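Local structure of phosphodiesterase (Salpingoeca rosetta, 7D7P) at residues E306-G311 against A346-I351; V71-E76 against T118-L123. The protein is an all-helical phosphodiesterase of the HD superfamily that binds zinc and magnesium ions. All coordinates share one frame; numbering follows the deposited sequence.

Contact 1: residues E306-G311 against A346-I351; sequences ESLAKG and AEWKAI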
loop_
_atom_site.group_PDB
_atom_site.type_symbol
_atom_site.label_atom_id
_atom_site.label_comp_id
_atom_site.label_asym_id
_atom_site.label_seq_id
_atom_site.Cartn_x
_atom_site.Cartn_y
_atom_site.Cartn_z
ATOM N N GLU A 306 -5.967 17.921 -5.113
ATOM C CA GLU A 306 -4.761 17.166 -4.790
ATOM C C GLU A 306 -4.842 16.567 -3.393
ATOM O O GLU A 306 -4.422 15.424 -3.175
ATOM C CB GLU A 306 -3.527 18.059 -4.920
ATOM C CG GLU A 306 -2.218 17.338 -4.633
ATOM C CD GLU A 306 -1.017 18.261 -4.687
ATOM O OE1 GLU A 306 -1.212 19.494 -4.717
ATOM O OE2 GLU A 306 0.123 17.752 -4.704
ATOM N N SER A 307 -5.375 17.325 -2.432
ATOM C CA SER A 307 -5.566 16.786 -1.090
ATOM C C SER A 307 -6.580 15.651 -1.095
ATOM O O SER A 307 -6.428 14.673 -0.354
ATOM C CB SER A 307 -6.009 17.895 -0.137
ATOM O OG SER A 307 -4.991 18.866 0.024
ATOM N N LEU A 308 -7.619 15.765 -1.923
ATOM C CA LEU A 308 -8.621 14.710 -2.012
ATOM C C LEU A 308 -7.999 13.404 -2.490
ATOM O O LEU A 308 -8.209 12.344 -1.886
ATOM C CB LEU A 308 -9.753 15.144 -2.944
ATOM C CG LEU A 308 -10.945 14.194 -3.049
ATOM C CD1 LEU A 308 -11.650 14.073 -1.705
ATOM C CD2 LEU A 308 -11.909 14.670 -4.125
ATOM N N ALA A 309 -7.220 13.463 -3.572
ATOM C CA ALA A 309 -6.602 12.258 -4.115
ATOM C C ALA A 309 -5.621 11.642 -3.127
ATOM O O ALA A 309 -5.599 10.420 -2.943
ATOM C CB ALA A 309 -5.903 12.577 -5.437
ATOM N N LYS A 310 -4.802 12.473 -2.478
ATOM C CA LYS A 310 -3.835 11.956 -1.515
ATOM C C LYS A 310 -4.532 11.292 -0.332
ATOM O O LYS A 310 -4.074 10.257 0.166
ATOM C CB LYS A 310 -2.917 13.083 -1.038
ATOM N N GLY A 311 -5.642 11.871 0.128
ATOM C CA GLY A 311 -6.373 11.268 1.231
ATOM C C GLY A 311 -7.036 9.958 0.846
ATOM O O GLY A 311 -7.098 9.023 1.651
ATOM N N ALA A 346 -6.088 3.145 -8.667
ATOM C CA ALA A 346 -5.263 3.536 -9.805
ATOM C C ALA A 346 -5.677 4.893 -10.357
ATOM O O ALA A 346 -4.828 5.651 -10.842
ATOM C CB ALA A 346 -5.339 2.472 -10.900
ATOM N N GLU A 347 -6.969 5.219 -10.290
ATOM C CA GLU A 347 -7.427 6.515 -10.778
ATOM C C GLU A 347 -6.958 7.645 -9.870
ATOM O O GLU A 347 -6.479 8.678 -10.353
ATOM C CB GLU A 347 -8.950 6.519 -10.904
ATOM C CG GLU A 347 -9.480 7.492 -11.940
ATOM C CD GLU A 347 -9.326 6.971 -13.356
ATOM O OE1 GLU A 347 -9.958 5.942 -13.686
ATOM O OE2 GLU A 347 -8.571 7.587 -14.136
ATOM N N TRP A 348 -7.086 7.469 -8.552
ATOM C CA TRP A 348 -6.631 8.503 -7.626
ATOM C C TRP A 348 -5.128 8.727 -7.745
ATOM O O TRP A 348 -4.650 9.863 -7.636
ATOM C CB TRP A 348 -7.003 8.127 -6.191
ATOM C CG TRP A 348 -8.475 8.227 -5.882
ATOM C CD1 TRP A 348 -9.313 7.204 -5.542
ATOM C CD2 TRP A 348 -9.274 9.418 -5.877
ATOM N NE1 TRP A 348 -10.584 7.683 -5.328
ATOM C CE2 TRP A 348 -10.586 9.038 -5.526
ATOM C CE3 TRP A 348 -9.010 10.766 -6.136
ATOM C CZ2 TRP A 348 -11.631 9.958 -5.429
ATOM C CZ3 TRP A 348 -10.047 11.678 -6.036
ATOM C CH2 TRP A 348 -11.342 11.269 -5.686
ATOM N N LYS A 349 -4.364 7.654 -7.974
ATOM C CA LYS A 349 -2.919 7.789 -8.123
ATOM C C LYS A 349 -2.550 8.530 -9.402
ATOM O O LYS A 349 -1.539 9.239 -9.434
ATOM C CB LYS A 349 -2.256 6.411 -8.090
ATOM C CG LYS A 349 -2.282 5.750 -6.719
ATOM C CD LYS A 349 -1.650 4.368 -6.750
ATOM C CE LYS A 349 -0.172 4.441 -7.092
ATOM N NZ LYS A 349 0.457 3.093 -7.099
ATOM N N ALA A 350 -3.348 8.380 -10.462
ATOM C CA ALA A 350 -3.109 9.153 -11.675
ATOM C C ALA A 350 -3.339 10.641 -11.434
ATOM O O ALA A 350 -2.601 11.484 -11.959
ATOM C CB ALA A 350 -4.001 8.648 -12.807
ATOM N N ILE A 351 -4.357 10.981 -10.639
ATOM C CA ILE A 351 -4.617 12.381 -10.317
ATOM C C ILE A 351 -3.500 12.947 -9.448
ATOM O O ILE A 351 -3.030 14.070 -9.671
ATOM C CB ILE A 351 -5.990 12.525 -9.635
ATOM C CG1 ILE A 351 -7.101 12.068 -10.581
ATOM C CG2 ILE A 351 -6.218 13.962 -9.176
ATOM C CD1 ILE A 351 -8.462 11.988 -9.927
#
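The indole of Trp-348 overlaps Ala-309 obliquely with its six-membered ring, CE3 lying 3.5 Å from Ala-309 CA. The Ala-309 methyl carries the overlap further, with CB 3.7 Å from Trp-348 CE3. Farther round the ring Leu-308 reaches Trp-348 CH2, its CD2 3.8 Å away, and CG follows at about the same range. The leucine gets there because its CG stands anti to the backbone N (chi1 -175°), which swings the branched end along the helix flank until it passes slantwise beside the indole. One turn on from the tryptophan, Ile-351 contributes CG2, which lies 4.0 Å from Ala-309 CB, so the alanine methyl touches the indole and the isoleucine branch in two directions about at right angles. These residues join two consecutive helices, 305-330 and 336-359, which fold back as a helical hairpin; here the first turns of one meet the middle of the other. The two segments run roughly antiparallel, 141° apart in direction, and their axes approach to 8.6 Å, a close spacing that the small Ala-309 probably permits, where the backbones come nearest. Apolar contact does all the work between the segments, as no hydrogen bond crosses. The polar corner of the indole is satisfied on a third helix, 268-291, where Trp-348 NE1 bonds Asn-271 OD1 and Phe-268 meets the ring edge-to-face. Phe-268 also touches Ile-351, and Ser-275 of the same helix touches Leu-308.

Contact 2: residues V71-E76 against T118-L123; sequences VRVFQE and TTYLLL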
loop_
_atom_site.group_PDB
_atom_site.type_symbol
_atom_site.label_atom_id
_atom_site.label_comp_id
_atom_site.label_asym_id
_atom_site.label_seq_id
_atom_site.Cartn_x
_atom_site.Cartn_y
_atom_site.Cartn_z
ATOM N N VAL A 71 -38.723 1.132 -0.413
ATOM C CA VAL A 71 -39.879 0.240 -0.372
ATOM C C VAL A 71 -39.599 -1.035 -1.157
ATOM O O VAL A 71 -39.982 -2.135 -0.739
ATOM C CB VAL A 71 -41.129 0.970 -0.898
ATOM C CG1 VAL A 71 -42.302 0.005 -1.013
ATOM C CG2 VAL A 71 -41.477 2.143 0.005
ATOM N N ARG A 72 -38.927 -0.913 -2.306
ATOM C CA ARG A 72 -38.638 -2.087 -3.123
ATOM C C ARG A 72 -37.698 -3.048 -2.406
ATOM O O ARG A 72 -37.834 -4.270 -2.546
ATOM C CB ARG A 72 -38.043 -1.666 -4.466
ATOM C CG ARG A 72 -39.074 -1.326 -5.522
ATOM C CD ARG A 72 -38.428 -1.167 -6.892
ATOM N NE ARG A 72 -37.916 -2.429 -7.424
ATOM C CZ ARG A 72 -37.261 -2.543 -8.576
ATOM N NH1 ARG A 72 -37.028 -1.469 -9.320
ATOM N NH2 ARG A 72 -36.833 -3.728 -8.985
ATOM N N VAL A 73 -36.731 -2.522 -1.650
ATOM C CA VAL A 73 -35.838 -3.390 -0.886
ATOM C C VAL A 73 -36.638 -4.214 0.117
ATOM O O VAL A 73 -36.474 -5.436 0.214
ATOM C CB VAL A 73 -34.743 -2.563 -0.189
ATOM C CG1 VAL A 73 -33.995 -3.426 0.822
ATOM C CG2 VAL A 73 -33.779 -1.980 -1.210
ATOM N N PHE A 74 -37.523 -3.552 0.870
ATOM C CA PHE A 74 -38.372 -4.259 1.825
ATOM C C PHE A 74 -39.298 -5.247 1.122
ATOM O O PHE A 74 -39.508 -6.365 1.605
ATOM C CB PHE A 74 -39.195 -3.257 2.638
ATOM C CG PHE A 74 -38.453 -2.649 3.795
ATOM C CD1 PHE A 74 -37.477 -1.689 3.582
ATOM C CD2 PHE A 74 -38.747 -3.024 5.096
ATOM C CE1 PHE A 74 -36.801 -1.120 4.644
ATOM C CE2 PHE A 74 -38.075 -2.463 6.162
ATOM C CZ PHE A 74 -37.098 -1.508 5.936
ATOM N N GLN A 75 -39.868 -4.847 -0.017
ATOM C CA GLN A 75 -40.826 -5.706 -0.707
ATOM C C GLN A 75 -40.142 -6.929 -1.310
ATOM O O GLN A 75 -40.600 -8.062 -1.124
ATOM C CB GLN A 75 -41.560 -4.913 -1.788
ATOM N N GLU A 76 -39.038 -6.720 -2.033
ATOM C CA GLU A 76 -38.422 -7.825 -2.762
ATOM C C GLU A 76 -37.724 -8.813 -1.833
ATOM O O GLU A 76 -37.590 -9.992 -2.180
ATOM C CB GLU A 76 -37.452 -7.282 -3.810
ATOM C CG GLU A 76 -38.153 -6.484 -4.904
ATOM C CD GLU A 76 -37.286 -6.255 -6.125
ATOM O OE1 GLU A 76 -37.715 -5.497 -7.018
ATOM O OE2 GLU A 76 -36.178 -6.830 -6.191
ATOM N N THR A 118 -26.688 -0.940 -0.366
ATOM C CA THR A 118 -25.471 -1.748 -0.368
ATOM C C THR A 118 -25.584 -2.913 0.609
ATOM O O THR A 118 -25.064 -4.004 0.343
ATOM C CB THR A 118 -24.263 -0.872 -0.034
ATOM O OG1 THR A 118 -24.243 0.263 -0.911
ATOM C CG2 THR A 118 -22.962 -1.656 -0.188
ATOM N N THR A 119 -26.256 -2.700 1.745
ATOM C CA THR A 119 -26.518 -3.802 2.666
ATOM C C THR A 119 -27.404 -4.854 2.014
ATOM O O THR A 119 -27.202 -6.059 2.206
ATOM C CB THR A 119 -27.169 -3.276 3.948
ATOM O OG1 THR A 119 -26.292 -2.338 4.584
ATOM C CG2 THR A 119 -27.463 -4.422 4.913
ATOM N N TYR A 120 -28.388 -4.413 1.228
ATOM C CA TYR A 120 -29.239 -5.347 0.501
ATOM C C TYR A 120 -28.431 -6.149 -0.515
ATOM O O TYR A 120 -28.692 -7.338 -0.728
ATOM C CB TYR A 120 -30.376 -4.574 -0.167
ATOM C CG TYR A 120 -30.821 -5.089 -1.516
ATOM C CD1 TYR A 120 -31.718 -6.145 -1.618
ATOM C CD2 TYR A 120 -30.371 -4.495 -2.688
ATOM C CE1 TYR A 120 -32.138 -6.607 -2.849
ATOM C CE2 TYR A 120 -30.784 -4.951 -3.921
ATOM C CZ TYR A 120 -31.667 -6.005 -3.999
ATOM O OH TYR A 120 -32.082 -6.456 -5.232
ATOM N N LEU A 121 -27.433 -5.519 -1.141
ATOM C CA LEU A 121 -26.582 -6.244 -2.081
ATOM C C LEU A 121 -25.691 -7.247 -1.358
ATOM O O LEU A 121 -25.526 -8.383 -1.819
ATOM C CB LEU A 121 -25.730 -5.266 -2.892
ATOM C CG LEU A 121 -26.439 -4.301 -3.847
ATOM C CD1 LEU A 121 -25.452 -3.275 -4.387
ATOM C CD2 LEU A 121 -27.111 -5.049 -4.989
ATOM N N LEU A 122 -25.118 -6.849 -0.219
ATOM C CA LEU A 122 -24.182 -7.718 0.489
ATOM C C LEU A 122 -24.887 -8.926 1.095
ATOM O O LEU A 122 -24.377 -10.050 1.017
ATOM C CB LEU A 122 -23.450 -6.922 1.571
ATOM C CG LEU A 122 -22.433 -5.887 1.085
ATOM C CD1 LEU A 122 -22.060 -4.933 2.208
ATOM C CD2 LEU A 122 -21.193 -6.573 0.533
ATOM N N LEU A 123 -26.058 -8.716 1.705
ATOM C CA LEU A 123 -26.770 -9.825 2.332
ATOM C C LEU A 123 -27.285 -10.809 1.290
ATOM O O LEU A 123 -27.267 -12.024 1.513
ATOM C CB LEU A 123 -27.926 -9.301 3.183
ATOM C CG LEU A 123 -27.581 -8.436 4.395
ATOM C CD1 LEU A 123 -28.858 -8.006 5.100
ATOM C CD2 LEU A 123 -26.647 -9.166 5.353
HETATM O O HOH W 1 -34.056 -8.152 -5.380
#
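Val-73 and Tyr-120 meet at a slant, the valine presenting its CG1 methyl to the root of the tyrosine side chain, 3.9 Å from Tyr-120 CB. That methyl sits anti to the backbone N of Val-73 (chi1 169°) and approaches the aromatic ring obliquely. Beyond it the ring of Tyr-120 extends toward the last turn of helix 63-76, its chi1 of 145° lying well away from a staggered value, and brings the hydroxyl near the carboxylate of Glu-76. The two do not bond directly, Tyr-120 OH and Glu-76 OE2 being 4.2 Å apart. A water placed at the ring edge, in the ring plane, bridges them: it accepts from Tyr-120 OH at 2.6 Å and donates to Glu-76 OE2 at 2.6 Å. The other carboxylate oxygen belongs to Arg-72, one turn back, which grips it side-on with two nitrogens: NH2 is 2.8 Å from Glu-76 OE1 on the syn side, while NE meets the same atom from above the carboxylate plane. Ser-49 bonds OE2 and Ser-50 bonds Arg-72 NH2, and Leu-51 packs on Tyr-120, so the preceding loop closes over this joint between N-terminal helix 63-76 and helix 109-126, which carries zinc ligand His-111 in the phosphodiesterase domain. With so many donors around it, the Glu-76 carboxylate is probably ionised, and the water bridge would pass part of that charge's pull to the buried phenol, consistent with a fixed hydroxyl.

Contact 2 comes first along the chain and contact 1 follows without overlap; their centres are 32 Å apart and their nearest atoms about 16 Å, so neither touches the other. Contact 2 lies nearer the middle of the chain, about 13 Å from its centre, against 23 Å for contact 1. It is also tied more closely to the zinc site: helix 109-126, which supplies Tyr-120, also carries His-111, and its Thr-118 and Thr-119 pack on helix 245-260, which ends at the zinc ligand Asp-260. Contact 1 instead joins the last two helices to helix 268-291, farther from the centre of the chain.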